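Acetamidase (Bacillus halodurans, PDB 2II1) binds calcium ions and probably hydrolyses carbon-nitrogen bonds of linear amides. Local coordinates at residues 154-158 / 273-277. Sequence-based numbering, arbitrary orientation.
Sequences GNLDT and VSQIV. With CA (calcium ion), chain E.
Asp157 and Thr158 pack against Gln275 and Ser274 where a calcium-binding turn of the acetamidase/formamidase fold meets a classic beta bulge, at which Ser274 and Gln275 share Thr282 as their partner on strand 281-288. The polar link is a hydroxyl pair, Thr158 OG1 to Ser274 OG at 2.7 Å. Beside it, the methylenes of Gln275 lie against the root of the metal ligand: Gln275 CB and CG are each 3.8 Å from Asp157 CB. Past that methylene the carboxylate grips calcium with both oxygens, Asp157 OD1 at 2.5 Å and OD2 at 2.4 Å; Asn155 OD1, two waters and Asp182 complete the calcium shell, and Asn155 ND2 donates to Gly147 O and to one of those waters. With Gln275 CG between the backbone N and carbonyl carbon (chi1 56°), CG lies 3.6 Å from Leu156 O, and the bend at chi2 swings the amide to its own partners: NE2 donates to Leu280 O and Thr282 OG1, while OE1 accepts from Asn278 N. Shortening Gln275 to an alanine would probably open a gap where CG lay and leave Leu280 O and Asn278 N without these amide partners. In the second shell, Asn278 ND2 donates to Asp157 OD2, which probably helps hold the carboxylate in its bidentate pose. Val277 N also reaches Gln275 OE1 at 2.8 Å, nearly in line with the C=O bond (165°), though its N-H is bent away (136°).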
loop_
_atom_site.group_PDB
_atom_site.type_symbol
_atom_site.label_atom_id
_atom_site.label_comp_id
_atom_site.label_asym_id
_atom_site.label_seq_id
_atom_site.Cartn_x
_atom_site.Cartn_y
_atom_site.Cartn_z
ATOM N N GLY A 154 -7.391 8.099 16.445
ATOM C CA GLY A 154 -8.641 8.517 15.836
ATOM C C GLY A 154 -8.998 7.671 14.616
ATOM O O GLY A 154 -8.761 6.459 14.615
ATOM N N ASN A 155 -9.503 8.324 13.567
ATOM C CA ASN A 155 -10.064 7.664 12.383
ATOM C C ASN A 155 -8.970 7.142 11.424
ATOM O O ASN A 155 -8.724 7.699 10.346
ATOM C CB ASN A 155 -11.012 8.620 11.689
ATOM C CG ASN A 155 -11.999 7.924 10.809
ATOM O OD1 ASN A 155 -12.118 6.682 10.805
ATOM N ND2 ASN A 155 -12.709 8.711 10.027
ATOM N N LEU A 156 -8.295 6.083 11.879
ATOM C CA LEU A 156 -7.100 5.536 11.204
ATOM C C LEU A 156 -7.477 4.607 10.056
ATOM O O LEU A 156 -6.689 4.436 9.120
ATOM C CB LEU A 156 -6.216 4.752 12.216
ATOM C CG LEU A 156 -5.474 5.536 13.312
ATOM C CD1 LEU A 156 -4.705 4.670 14.297
ATOM C CD2 LEU A 156 -4.502 6.558 12.720
ATOM N N ASP A 157 -8.667 3.994 10.151
ATOM C CA ASP A 157 -9.108 2.964 9.212
ATOM C C ASP A 157 -7.973 2.077 8.684
ATOM O O ASP A 157 -7.723 1.987 7.478
ATOM C CB ASP A 157 -9.963 3.587 8.101
ATOM C CG ASP A 157 -11.265 4.153 8.633
ATOM O OD1 ASP A 157 -11.789 3.607 9.632
ATOM O OD2 ASP A 157 -11.777 5.133 8.063
ATOM N N THR A 158 -7.316 1.400 9.628
ATOM C CA THR A 158 -6.163 0.540 9.367
ATOM C C THR A 158 -6.603 -0.889 9.623
ATOM O O THR A 158 -6.982 -1.253 10.752
ATOM C CB THR A 158 -4.950 0.998 10.259
ATOM O OG1 THR A 158 -4.531 2.293 9.825
ATOM C CG2 THR A 158 -3.757 0.059 10.200
ATOM N N VAL A 273 -0.976 1.747 2.433
ATOM C CA VAL A 273 -2.022 2.740 2.523
ATOM C C VAL A 273 -3.105 2.210 3.451
ATOM O O VAL A 273 -3.553 1.070 3.294
ATOM C CB VAL A 273 -2.632 2.988 1.119
ATOM C CG1 VAL A 273 -3.985 3.654 1.210
ATOM C CG2 VAL A 273 -1.662 3.786 0.218
ATOM N N SER A 274 -3.530 3.029 4.410
ATOM C CA SER A 274 -4.605 2.643 5.313
ATOM C C SER A 274 -5.945 3.053 4.735
ATOM O O SER A 274 -6.804 2.208 4.529
ATOM C CB SER A 274 -4.431 3.245 6.717
ATOM O OG SER A 274 -3.410 2.565 7.433
ATOM N N GLN A 275 -6.115 4.356 4.513
ATOM C CA GLN A 275 -7.354 4.919 3.986
ATOM C C GLN A 275 -6.988 6.188 3.256
ATOM O O GLN A 275 -6.035 6.852 3.675
ATOM C CB GLN A 275 -8.356 5.239 5.123
ATOM C CG GLN A 275 -7.860 6.177 6.253
ATOM C CD GLN A 275 -7.921 7.674 5.887
ATOM O OE1 GLN A 275 -8.611 8.068 4.932
ATOM N NE2 GLN A 275 -7.193 8.502 6.642
ATOM N N ILE A 276 -7.749 6.556 2.219
ATOM C CA ILE A 276 -7.551 7.839 1.505
ATOM C C ILE A 276 -8.773 8.754 1.484
ATOM O O ILE A 276 -8.859 9.700 0.661
ATOM C CB ILE A 276 -7.026 7.616 0.056
ATOM C CG1 ILE A 276 -8.041 6.866 -0.809
ATOM C CG2 ILE A 276 -5.731 6.834 0.086
ATOM C CD1 ILE A 276 -7.707 6.865 -2.289
ATOM N N VAL A 277 -9.707 8.506 2.401
ATOM C CA VAL A 277 -11.048 9.119 2.310
ATOM C C VAL A 277 -11.412 10.065 3.466
ATOM O O VAL A 277 -12.414 10.750 3.382
ATOM C CB VAL A 277 -12.149 8.033 2.181
ATOM C CG1 VAL A 277 -11.963 7.263 0.891
ATOM C CG2 VAL A 277 -12.126 7.125 3.374
HETATM CA CA CA E . -13.591 5.271 9.655
HETATM O O HOH W 1 -13.918 6.977 8.083
HETATM O O HOH W 2 -15.160 4.020 8.239
#